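Local coordinates for protein phospholipase A1 (Streptomyces albidoflavus, PDB 4HYQ) that catalyses hydrolysis of the sn-1 acyl ester of glycerophospholipids, as a phospholipase A1 of the GDSL family within the SGNH hydrolases, at residues S59-L62 and N63-G67; L171-V174 and I175-A179; K110-E114 and S115-G119; A85-A88 and D89-T92; G119-D122 and S123-Q127. All coordinates share one frame; numbering follows the deposited sequence.

Contact 1 of 5, residues S59-L62 and N63-G67; sequences SDVL and NKQMG
The flat carboxamide of Q65 has a methyl of V61 over one of its faces: V61 CG2 stands 3.9 Å from Q65 OE1 and is almost as near to Q65 CD and NE2, so the whole group is touched rather than one corner. The extended Q65 chain carries this amide past V61, and its OE1 accepts a hydrogen bond from the backbone N of G9. The amide of N63 lies back over S59 O, too poorly angled for a hydrogen bond, and reaches D60 only through a water. That water donates to D60 OD1 at 2.7 Å and accepts from N63 ND2 at 3.0 Å. It also bonds S59 OG at 2.8 Å, so S59, D60 and, one turn on, N63 share it. The other carboxylate oxygen, D60 OD2, takes the backbone N of V57. L62 and M66 run alongside each other. Chi1 of M66 (-51°) lays its CG 3.1 Å from V61 O, and bends at chi2 and chi3 then place SD and bring CE 3.7 Å from L62 CD2. The helical bonds N63 N to S59 O, K64 N to D60 O and Q65 N to V61 O underlie this. Here helix 58-65 runs out through a wider pi-type turn at 63-65 into a loop, and Q65 ties it to the glycine of the GDS sequence that gives the family its name.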
loop_
_atom_site.group_PDB
_atom_site.type_symbol
_atom_site.label_atom_id
_atom_site.label_comp_id
_atom_site.label_asym_id
_atom_site.label_seq_id
_atom_site.Cartn_x
_atom_site.Cartn_y
_atom_site.Cartn_z
ATOM N N SER A 59 -9.686 8.313 6.523
ATOM C CA SER A 59 -10.765 8.417 7.495
ATOM C C SER A 59 -11.271 7.034 7.912
ATOM O O SER A 59 -11.771 6.873 9.027
ATOM C CB SER A 59 -11.919 9.287 6.962
ATOM O OG SER A 59 -12.563 8.717 5.847
ATOM N N ASP A 60 -11.141 6.034 7.037
ATOM C CA ASP A 60 -11.571 4.684 7.394
ATOM C C ASP A 60 -10.636 4.089 8.438
ATOM O O ASP A 60 -11.073 3.332 9.306
ATOM C CB ASP A 60 -11.568 3.722 6.193
ATOM C CG ASP A 60 -12.594 4.079 5.135
ATOM O OD1 ASP A 60 -13.646 4.677 5.461
ATOM O OD2 ASP A 60 -12.348 3.738 3.961
ATOM N N VAL A 61 -9.343 4.394 8.344
ATOM C CA VAL A 61 -8.403 3.849 9.319
ATOM C C VAL A 61 -8.785 4.410 10.689
ATOM O O VAL A 61 -8.875 3.667 11.666
ATOM C CB VAL A 61 -6.937 4.220 8.970
ATOM C CG1 VAL A 61 -5.994 3.742 10.067
ATOM C CG2 VAL A 61 -6.557 3.566 7.641
ATOM N N LEU A 62 -9.048 5.711 10.739
ATOM C CA LEU A 62 -9.431 6.370 11.991
ATOM C C LEU A 62 -10.760 5.861 12.547
ATOM O O LEU A 62 -10.897 5.649 13.754
ATOM C CB LEU A 62 -9.532 7.877 11.778
ATOM C CG LEU A 62 -8.233 8.642 11.513
ATOM C CD1 LEU A 62 -8.555 10.030 10.983
ATOM C CD2 LEU A 62 -7.411 8.720 12.795
ATOM N N ASN A 63 -11.734 5.659 11.662
ATOM C CA ASN A 63 -13.064 5.201 12.069
ATOM C C ASN A 63 -13.239 3.707 12.330
ATOM O O ASN A 63 -13.904 3.309 13.292
ATOM C CB ASN A 63 -14.112 5.611 11.015
ATOM C CG ASN A 63 -14.414 7.095 11.016
ATOM O OD1 ASN A 63 -14.570 7.715 12.067
ATOM N ND2 ASN A 63 -14.533 7.672 9.826
ATOM N N LYS A 64 -12.658 2.872 11.476
ATOM C CA LYS A 64 -12.839 1.429 11.580
ATOM C C LYS A 64 -11.690 0.562 12.022
ATOM O O LYS A 64 -11.892 -0.607 12.365
ATOM C CB LYS A 64 -13.267 0.866 10.228
ATOM C CG LYS A 64 -14.533 1.438 9.668
ATOM C CD LYS A 64 -15.154 0.453 8.710
ATOM C CE LYS A 64 -15.573 -0.813 9.462
ATOM N NZ LYS A 64 -16.206 -1.796 8.571
ATOM N N GLN A 65 -10.485 1.103 12.004
ATOM C CA GLN A 65 -9.341 0.270 12.290
ATOM C C GLN A 65 -8.563 0.489 13.574
ATOM O O GLN A 65 -7.715 -0.329 13.908
ATOM C CB GLN A 65 -8.379 0.363 11.098
ATOM C CG GLN A 65 -9.039 0.018 9.757
ATOM C CD GLN A 65 -8.040 -0.026 8.617
ATOM O OE1 GLN A 65 -6.834 -0.172 8.844
ATOM N NE2 GLN A 65 -8.535 0.063 7.385
ATOM N N MET A 66 -8.866 1.557 14.298
ATOM C CA MET A 66 -8.123 1.878 15.514
ATOM C C MET A 66 -8.419 1.059 16.762
ATOM O O MET A 66 -7.620 1.027 17.698
ATOM C CB MET A 66 -8.343 3.344 15.834
ATOM C CG MET A 66 -8.086 4.235 14.661
ATOM S SD MET A 66 -6.339 4.427 14.404
ATOM C CE MET A 66 -6.181 5.911 14.847
ATOM N N GLY A 67 -9.562 0.395 16.777
ATOM C CA GLY A 67 -9.947 -0.382 17.945
ATOM C C GLY A 67 -8.933 -1.296 18.617
ATOM O O GLY A 67 -8.795 -1.249 19.848
HETATM O O HOH W 1 -14.407 6.836 6.911
#

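Contact 2 of 5, residues L171-V174 and I175-A179; sequences LNSV and ISKRA
I175 leans back on L171, one turn earlier in the long helix 158-181, a flanking helix of this SGNH hydrolase fold. Its CD1 lies 3.9 Å from L171 CG, and the two side chains cross obliquely, forming part of a buried face that also meets Y142. With chi1 at -70°, I175 CG1 turns back along the helix and sits 3.3 Å from L171 O, the carbonyl that receives I175 N.

At S176 the hydroxyl swings between its own backbone N and carbonyl carbon (chi1 57°), which brings OG close to two carbonyls of the previous turn. S176 OG is 2.8 Å from S173 O and 2.9 Å from N172 O, yet it has one proton to give, and the choice between them is not settled. N172 O also receives S176 N, while the amide of N172 itself points elsewhere, with OD1 bonded to the backbone N of Y142.

K177 is extended beyond CG and runs out past S173, its CE 3.7 Å from S173 OG, a van der Waals contact of the aliphatic chain with the hydroxyl. Its backbone N goes to S173 O.

The chain of R178 bends at chi2 and chi3, its NH1 makes a salt bridge with D122 of helix 117-131, and its NE faces a water. That water lies at the edge of the guanidinium, in its plane, accepting from R178 NE at 2.7 Å and donating to V174 O at 2.8 Å, the carbonyl that R178 N already holds.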
loop_
_atom_site.group_PDB
_atom_site.type_symbol
_atom_site.label_atom_id
_atom_site.label_comp_id
_atom_site.label_asym_id
_atom_site.label_seq_id
_atom_site.Cartn_x
_atom_site.Cartn_y
_atom_site.Cartn_z
ATOM N N LEU A 171 4.098 10.351 -4.077
ATOM C CA LEU A 171 3.324 9.809 -2.966
ATOM C C LEU A 171 4.267 9.208 -1.923
ATOM O O LEU A 171 4.132 9.477 -0.732
ATOM C CB LEU A 171 2.340 8.730 -3.468
ATOM C CG LEU A 171 1.500 7.957 -2.445
ATOM C CD1 LEU A 171 0.625 8.923 -1.642
ATOM C CD2 LEU A 171 0.611 6.939 -3.195
ATOM N N ASN A 172 5.232 8.415 -2.377
ATOM C CA ASN A 172 6.175 7.782 -1.453
ATOM C C ASN A 172 7.047 8.818 -0.756
ATOM O O ASN A 172 7.447 8.629 0.393
ATOM C CB ASN A 172 7.046 6.767 -2.188
ATOM C CG ASN A 172 6.289 5.495 -2.520
ATOM O OD1 ASN A 172 5.372 5.101 -1.791
ATOM N ND2 ASN A 172 6.676 4.837 -3.606
ATOM N N SER A 173 7.332 9.914 -1.446
ATOM C CA SER A 173 8.144 10.974 -0.848
ATOM C C SER A 173 7.376 11.603 0.316
ATOM O O SER A 173 7.928 11.809 1.404
ATOM C CB SER A 173 8.483 12.035 -1.904
ATOM O OG SER A 173 9.158 13.124 -1.308
ATOM N N VAL A 174 6.095 11.891 0.098
ATOM C CA VAL A 174 5.258 12.491 1.135
ATOM C C VAL A 174 5.122 11.541 2.320
ATOM O O VAL A 174 5.219 11.956 3.484
ATOM C CB VAL A 174 3.846 12.824 0.603
ATOM C CG1 VAL A 174 2.903 13.128 1.763
ATOM C CG2 VAL A 174 3.912 14.037 -0.320
ATOM N N ILE A 175 4.888 10.265 2.032
ATOM C CA ILE A 175 4.742 9.279 3.096
ATOM C C ILE A 175 6.036 9.124 3.899
ATOM O O ILE A 175 6.015 9.120 5.131
ATOM C CB ILE A 175 4.348 7.897 2.525
ATOM C CG1 ILE A 175 2.915 7.961 1.993
ATOM C CG2 ILE A 175 4.505 6.814 3.604
ATOM C CD1 ILE A 175 2.530 6.764 1.099
ATOM N N SER A 176 7.160 9.004 3.208
ATOM C CA SER A 176 8.429 8.819 3.908
ATOM C C SER A 176 8.736 10.001 4.826
ATOM O O SER A 176 9.203 9.811 5.954
ATOM C CB SER A 176 9.574 8.622 2.913
ATOM O OG SER A 176 9.664 9.713 2.009
ATOM N N LYS A 177 8.458 11.210 4.354
ATOM C CA LYS A 177 8.713 12.393 5.163
ATOM C C LYS A 177 7.779 12.447 6.361
ATOM O O LYS A 177 8.210 12.766 7.469
ATOM C CB LYS A 177 8.572 13.653 4.313
ATOM C CG LYS A 177 9.680 13.790 3.287
ATOM C CD LYS A 177 9.437 14.955 2.338
ATOM C CE LYS A 177 10.615 15.135 1.390
ATOM N NZ LYS A 177 10.406 16.301 0.490
ATOM N N ARG A 178 6.504 12.128 6.156
ATOM C CA ARG A 178 5.573 12.156 7.272
ATOM C C ARG A 178 5.942 11.082 8.301
ATOM O O ARG A 178 5.869 11.319 9.508
ATOM C CB ARG A 178 4.135 11.946 6.781
ATOM C CG ARG A 178 3.102 12.758 7.555
ATOM C CD ARG A 178 2.896 14.156 6.936
ATOM N NE ARG A 178 4.151 14.867 6.698
ATOM C CZ ARG A 178 4.864 15.497 7.630
ATOM N NH1 ARG A 178 4.458 15.523 8.895
ATOM N NH2 ARG A 178 5.997 16.102 7.290
ATOM N N ALA A 179 6.343 9.902 7.835
ATOM C CA ALA A 179 6.718 8.838 8.761
ATOM C C ALA A 179 7.925 9.261 9.611
ATOM O O ALA A 179 7.918 9.099 10.824
ATOM C CB ALA A 179 7.044 7.554 8.000
HETATM O O HOH W 2 5.001 14.700 4.120
#

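Contact 3 of 5, residues K110-E114 and S115-G119; sequences KAFVE and STLPG
F112 O is gripped by two backbone N-H groups: T116 N at 2.8 Å and L117 N at 3.0 Å reach it from opposite faces of its carbonyl plane. The first is an ordinary helical bond to the fourth residue on, the second spans five, so the chain is already widening as it leaves the helix. One residue earlier, A111 O is doubly held as well. It takes S115 N from one side of its plane and S115 OG, at 2.9 Å, from the other. The hydroxyl of S115 also receives T116 OG1, in a longer bond within the turn.

Over one face of the F112 ring lies T116, whose CB makes a CH-pi contact 3.9 Å from the centroid and 21° off the normal, displaced toward the rim. T116 CG2 continues along that side and comes 3.6 Å from F112 CE1. The ring is brought under the turn because its CG points opposite the backbone N (chi1 173°). L117 meets the same ring at roughly a right angle, with its CB 4.1 Å from F112 CE2.

P118 cannot supply an N-H, and its ring carbon CD lies 3.2 Å from V113 O. That carbonyl is buried here and finds no hydrogen-bond partner anywhere in the model. Beyond this turn, V113 and L117 pack on V174 and L171 of helix 158-181. The arrangement is a junction between two successive helices, 99-115 and 117-131: the first ends in a turn whose last carbonyls, A111 O and F112 O, each take two donors, a kink passes at T116, and a proline sits in the first turn of the next.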
loop_
_atom_site.group_PDB
_atom_site.type_symbol
_atom_site.label_atom_id
_atom_site.label_comp_id
_atom_site.label_asym_id
_atom_site.label_seq_id
_atom_site.Cartn_x
_atom_site.Cartn_y
_atom_site.Cartn_z
ATOM N N LYS A 110 -1.476 14.317 -8.197
ATOM C CA LYS A 110 -0.214 14.781 -7.622
ATOM C C LYS A 110 -0.419 16.063 -6.826
ATOM O O LYS A 110 0.219 16.252 -5.787
ATOM C CB LYS A 110 0.829 14.993 -8.716
ATOM C CG LYS A 110 1.225 13.689 -9.403
ATOM C CD LYS A 110 2.158 13.914 -10.566
ATOM C CE LYS A 110 3.556 14.271 -10.093
ATOM N NZ LYS A 110 4.456 14.481 -11.255
ATOM N N ALA A 111 -1.313 16.938 -7.288
ATOM C CA ALA A 111 -1.552 18.189 -6.569
ATOM C C ALA A 111 -2.170 17.903 -5.206
ATOM O O ALA A 111 -1.862 18.582 -4.230
ATOM C CB ALA A 111 -2.466 19.112 -7.377
ATOM N N PHE A 112 -3.041 16.900 -5.147
ATOM C CA PHE A 112 -3.700 16.508 -3.900
ATOM C C PHE A 112 -2.664 15.903 -2.960
ATOM O O PHE A 112 -2.677 16.156 -1.754
ATOM C CB PHE A 112 -4.795 15.474 -4.187
ATOM C CG PHE A 112 -5.423 14.886 -2.951
ATOM C CD1 PHE A 112 -6.602 15.413 -2.434
ATOM C CD2 PHE A 112 -4.833 13.799 -2.304
ATOM C CE1 PHE A 112 -7.184 14.868 -1.284
ATOM C CE2 PHE A 112 -5.403 13.251 -1.157
ATOM C CZ PHE A 112 -6.588 13.786 -0.647
ATOM N N VAL A 113 -1.770 15.098 -3.522
ATOM C CA VAL A 113 -0.726 14.443 -2.742
ATOM C C VAL A 113 0.170 15.458 -2.046
ATOM O O VAL A 113 0.543 15.264 -0.893
ATOM C CB VAL A 113 0.140 13.521 -3.633
ATOM C CG1 VAL A 113 1.434 13.136 -2.908
ATOM C CG2 VAL A 113 -0.651 12.261 -3.998
ATOM N N GLU A 114 0.504 16.544 -2.738
ATOM C CA GLU A 114 1.370 17.571 -2.158
ATOM C C GLU A 114 0.680 18.489 -1.165
ATOM O O GLU A 114 1.246 18.829 -0.125
ATOM C CB GLU A 114 1.951 18.472 -3.252
ATOM C CG GLU A 114 2.829 17.790 -4.270
ATOM C CD GLU A 114 3.201 18.728 -5.405
ATOM O OE1 GLU A 114 3.809 19.787 -5.128
ATOM O OE2 GLU A 114 2.876 18.412 -6.572
ATOM N N SER A 115 -0.548 18.883 -1.478
ATOM C CA SER A 115 -1.266 19.848 -0.658
ATOM C C SER A 115 -2.248 19.368 0.391
ATOM O O SER A 115 -2.467 20.051 1.391
ATOM C CB SER A 115 -2.017 20.810 -1.572
ATOM O OG SER A 115 -3.151 20.159 -2.134
ATOM N N THR A 116 -2.851 18.209 0.174
ATOM C CA THR A 116 -3.860 17.734 1.096
ATOM C C THR A 116 -3.532 16.460 1.856
ATOM O O THR A 116 -3.878 16.316 3.032
ATOM C CB THR A 116 -5.177 17.532 0.341
ATOM O OG1 THR A 116 -5.498 18.735 -0.367
ATOM C CG2 THR A 116 -6.302 17.200 1.299
ATOM N N LEU A 117 -2.876 15.523 1.193
ATOM C CA LEU A 117 -2.552 14.275 1.853
ATOM C C LEU A 117 -1.682 14.405 3.111
ATOM O O LEU A 117 -1.921 13.714 4.095
ATOM C CB LEU A 117 -1.881 13.317 0.870
ATOM C CG LEU A 117 -1.592 11.921 1.436
ATOM C CD1 LEU A 117 -2.886 11.231 1.862
ATOM C CD2 LEU A 117 -0.867 11.107 0.377
ATOM N N PRO A 118 -0.669 15.291 3.107
ATOM C CA PRO A 118 0.148 15.378 4.328
ATOM C C PRO A 118 -0.659 15.568 5.612
ATOM O O PRO A 118 -0.396 14.909 6.621
ATOM C CB PRO A 118 1.071 16.560 4.040
ATOM C CG PRO A 118 1.254 16.483 2.562
ATOM C CD PRO A 118 -0.165 16.220 2.078
ATOM N N GLY A 119 -1.638 16.467 5.576
ATOM C CA GLY A 119 -2.453 16.717 6.759
ATOM C C GLY A 119 -3.252 15.512 7.213
ATOM O O GLY A 119 -3.386 15.260 8.419
#

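Contact 4 of 5, residues A85-A88 and D89-T92; sequences AGFA and DVMT
G86 O receives V90 N at 2.9 Å, the opening bond of helix 87-96, with G86 itself at the N-cap. Glycine suits this position, since its backbone has a positive phi of 66°, which lets the chain swing out of the preceding loop and straight into the first turn.

The following carbonyls are satisfied in the same helical way. F87 O takes M91 N at 2.9 Å, and A88 O takes T92 N at 3.0 Å. T92 OG1 stands 3.1 Å from A88 O, within bonding distance, though its single proton has another acceptor within reach and the choice stays unsettled. The next carbonyl, D89 O, accepts from T93 OG1. The carboxylate of D89 leads away from the turn, and its OD2 forms a salt bridge with NE of R105 on helix 99-115, joining the two successive helices.

Apolar contact fills the other side. F87 and V90 lie alongside each other, pointing the same way, while F87 itself continues onto A109 and onto A167 and L171 of helix 158-181; a pentaethylene glycol, probably from the crystallisation liquor, lies against its side chain. M91 bends at chi2 (-39°) and chi3, so that its sulfur end heads for I164, F145 and Y217 while CG stays 3.1 Å from F87 O. V90 CG2 completes the turn, 3.3 Å from G86 O and 3.9 Å from F87 CD2.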
loop_
_atom_site.group_PDB
_atom_site.type_symbol
_atom_site.label_atom_id
_atom_site.label_comp_id
_atom_site.label_asym_id
_atom_site.label_seq_id
_atom_site.Cartn_x
_atom_site.Cartn_y
_atom_site.Cartn_z
ATOM N N ALA A 85 -5.903 9.878 -2.518
ATOM C CA ALA A 85 -5.472 10.630 -3.690
ATOM C C ALA A 85 -6.133 10.165 -4.978
ATOM O O ALA A 85 -5.799 10.660 -6.059
ATOM C CB ALA A 85 -3.954 10.558 -3.825
ATOM N N GLY A 86 -7.059 9.214 -4.852
ATOM C CA GLY A 86 -7.801 8.698 -6.000
ATOM C C GLY A 86 -7.029 7.924 -7.048
ATOM O O GLY A 86 -7.379 7.953 -8.230
ATOM N N PHE A 87 -6.005 7.189 -6.649
ATOM C CA PHE A 87 -5.248 6.486 -7.667
ATOM C C PHE A 87 -5.995 5.392 -8.420
ATOM O O PHE A 87 -5.645 5.091 -9.561
ATOM C CB PHE A 87 -3.901 6.027 -7.098
ATOM C CG PHE A 87 -2.895 7.150 -7.048
ATOM C CD1 PHE A 87 -2.342 7.576 -5.849
ATOM C CD2 PHE A 87 -2.579 7.849 -8.212
ATOM C CE1 PHE A 87 -1.496 8.692 -5.808
ATOM C CE2 PHE A 87 -1.740 8.960 -8.180
ATOM C CZ PHE A 87 -1.198 9.380 -6.970
ATOM N N ALA A 88 -7.035 4.821 -7.824
ATOM C CA ALA A 88 -7.818 3.818 -8.541
ATOM C C ALA A 88 -8.549 4.524 -9.697
ATOM O O ALA A 88 -8.627 3.995 -10.804
ATOM C CB ALA A 88 -8.819 3.153 -7.612
ATOM N N ASP A 89 -9.081 5.719 -9.436
ATOM C CA ASP A 89 -9.765 6.497 -10.470
ATOM C C ASP A 89 -8.736 6.933 -11.509
ATOM O O ASP A 89 -9.021 6.978 -12.699
ATOM C CB ASP A 89 -10.432 7.745 -9.876
ATOM C CG ASP A 89 -11.261 8.513 -10.907
ATOM O OD1 ASP A 89 -12.200 7.913 -11.470
ATOM O OD2 ASP A 89 -10.977 9.708 -11.165
ATOM N N VAL A 90 -7.534 7.274 -11.054
ATOM C CA VAL A 90 -6.475 7.670 -11.979
ATOM C C VAL A 90 -6.171 6.515 -12.932
ATOM O O VAL A 90 -6.077 6.706 -14.154
ATOM C CB VAL A 90 -5.177 8.049 -11.226
ATOM C CG1 VAL A 90 -4.011 8.162 -12.201
ATOM C CG2 VAL A 90 -5.383 9.382 -10.477
ATOM N N MET A 91 -6.026 5.315 -12.380
ATOM C CA MET A 91 -5.714 4.166 -13.226
ATOM C C MET A 91 -6.859 3.862 -14.199
ATOM O O MET A 91 -6.609 3.509 -15.347
ATOM C CB MET A 91 -5.385 2.934 -12.375
ATOM C CG MET A 91 -4.155 3.108 -11.474
ATOM S SD MET A 91 -2.798 4.033 -12.257
ATOM C CE MET A 91 -2.151 2.846 -13.353
ATOM N N THR A 92 -8.106 4.013 -13.759
ATOM C CA THR A 92 -9.239 3.768 -14.649
ATOM C C THR A 92 -9.172 4.767 -15.807
ATOM O O THR A 92 -9.368 4.406 -16.967
ATOM C CB THR A 92 -10.579 3.924 -13.897
ATOM O OG1 THR A 92 -10.642 2.941 -12.856
ATOM C CG2 THR A 92 -11.769 3.735 -14.841
#

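Contact 5 of 5, residues G119-D122 and S123-Q127; sequences GRLD and SVYSQ
In helix 117-131 of this SGNH hydrolase, L121 and Y125 pack side by side one turn apart. Their backbone bond, Y125 N to L121 O, is 2.8 Å long. The tyrosine ring folds back over that carbonyl: L121 C lies over one ring face, offset toward the rim, and L121 O is 3.1 Å from Y125 CD1. With chi1 at -67° and chi2 at only 13°, the ring runs alongside the leucine, pointing the same way, and L121 CD2 ends 4.0 Å from Y125 CE1.

D122 O is held twice. S126 N, at 2.8 Å, and S126 OG, at 3.1 Å, approach it from opposite faces of its plane, the S126 hydroxyl turning back onto its own helix with OG anti to the carbonyl carbon (chi1 -72°). D122 OD1 accepts from H182 NE2, besides its salt bridge to helix 158-181.

Helix 158-181 covers one side, through V174 and I175 on L121 and Y125. Helix 58-65 lies along another, with L62 on S123 and T58 on V124, while the Y125 ring meets H182 edge-to-face just before strand 185-187.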
loop_
_atom_site.group_PDB
_atom_site.type_symbol
_atom_site.label_atom_id
_atom_site.label_comp_id
_atom_site.label_asym_id
_atom_site.label_seq_id
_atom_site.Cartn_x
_atom_site.Cartn_y
_atom_site.Cartn_z
ATOM N N GLY A 119 -1.638 16.467 5.576
ATOM C CA GLY A 119 -2.453 16.717 6.759
ATOM C C GLY A 119 -3.252 15.512 7.213
ATOM O O GLY A 119 -3.386 15.260 8.419
ATOM N N ARG A 120 -3.793 14.761 6.254
ATOM C CA ARG A 120 -4.567 13.573 6.587
ATOM C C ARG A 120 -3.665 12.500 7.168
ATOM O O ARG A 120 -4.054 11.815 8.109
ATOM C CB ARG A 120 -5.284 13.032 5.356
ATOM C CG ARG A 120 -6.228 14.033 4.740
ATOM C CD ARG A 120 -7.135 13.346 3.754
ATOM N NE ARG A 120 -8.072 14.269 3.130
ATOM C CZ ARG A 120 -8.921 13.912 2.174
ATOM N NH1 ARG A 120 -8.942 12.652 1.746
ATOM N NH2 ARG A 120 -9.738 14.811 1.639
ATOM N N LEU A 121 -2.473 12.340 6.598
ATOM C CA LEU A 121 -1.531 11.354 7.118
ATOM C C LEU A 121 -1.112 11.745 8.542
ATOM O O LEU A 121 -1.010 10.887 9.417
ATOM C CB LEU A 121 -0.292 11.248 6.219
ATOM C CG LEU A 121 -0.474 10.652 4.817
ATOM C CD1 LEU A 121 0.857 10.631 4.106
ATOM C CD2 LEU A 121 -1.000 9.216 4.923
ATOM N N ASP A 122 -0.871 13.035 8.785
ATOM C CA ASP A 122 -0.495 13.451 10.144
ATOM C C ASP A 122 -1.591 13.070 11.136
ATOM O O ASP A 122 -1.304 12.605 12.243
ATOM C CB ASP A 122 -0.260 14.967 10.233
ATOM C CG ASP A 122 1.153 15.366 9.859
ATOM O OD1 ASP A 122 2.085 14.557 10.061
ATOM O OD2 ASP A 122 1.337 16.507 9.374
ATOM N N SER A 123 -2.845 13.285 10.742
ATOM C CA SER A 123 -3.985 12.954 11.584
ATOM C C SER A 123 -4.016 11.453 11.912
ATOM O O SER A 123 -4.227 11.055 13.060
ATOM C CB SER A 123 -5.278 13.381 10.879
ATOM O OG SER A 123 -6.418 13.021 11.633
ATOM N N VAL A 124 -3.814 10.609 10.906
ATOM C CA VAL A 124 -3.817 9.173 11.148
ATOM C C VAL A 124 -2.610 8.767 11.994
ATOM O O VAL A 124 -2.750 8.035 12.976
ATOM C CB VAL A 124 -3.766 8.365 9.813
ATOM C CG1 VAL A 124 -3.620 6.880 10.098
ATOM C CG2 VAL A 124 -5.042 8.615 9.024
ATOM N N TYR A 125 -1.426 9.259 11.621
ATOM C CA TYR A 125 -0.204 8.883 12.333
ATOM C C TYR A 125 -0.256 9.329 13.800
ATOM O O TYR A 125 0.148 8.591 14.690
ATOM C CB TYR A 125 1.034 9.488 11.651
ATOM C CG TYR A 125 1.373 8.949 10.260
ATOM C CD1 TYR A 125 0.470 8.162 9.533
ATOM C CD2 TYR A 125 2.583 9.283 9.650
ATOM C CE1 TYR A 125 0.773 7.730 8.215
ATOM C CE2 TYR A 125 2.893 8.862 8.352
ATOM C CZ TYR A 125 1.985 8.096 7.638
ATOM O OH TYR A 125 2.287 7.766 6.338
ATOM N N SER A 126 -0.764 10.525 14.053
ATOM C CA SER A 126 -0.849 11.003 15.430
ATOM C C SER A 126 -1.822 10.195 16.277
ATOM O O SER A 126 -1.542 9.908 17.443
ATOM C CB SER A 126 -1.239 12.473 15.457
ATOM O OG SER A 126 -0.143 13.264 15.022
ATOM N N GLN A 127 -2.963 9.822 15.702
ATOM C CA GLN A 127 -3.946 9.038 16.444
ATOM C C GLN A 127 -3.461 7.619 16.712
ATOM O O GLN A 127 -3.795 7.033 17.732
ATOM C CB GLN A 127 -5.290 9.001 15.703
ATOM C CG GLN A 127 -6.035 10.325 15.698
ATOM C CD GLN A 127 -6.342 10.842 17.103
ATOM O OE1 GLN A 127 -6.793 10.092 17.981
ATOM N NE2 GLN A 127 -6.102 12.133 17.318
#

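In the fold
Along the chain the order is contact 1, 4, 3, 5, 2, all on helices flanking a five-stranded parallel sheet. Helix 117-131 is the hub: contact 5 lies on it, contact 3 leads into it and shares G119. Its neighbours are helix 58-65 (contact 1) and helix 158-181 (contact 2), each with its centre about 12 Å from that of contact 5, whereas contacts 1 and 2 are about 20 Å apart and do not touch. Contact 4, about 14 Å from contact 3 between centres, touches it through A85 and F87, and meets contact 2 through F87. Contacts 1, 2 and 3 thus touch contact 5, and contacts 2 and 3 touch contact 4, consistent with helices packed round the sheet in an SGNH hydrolase.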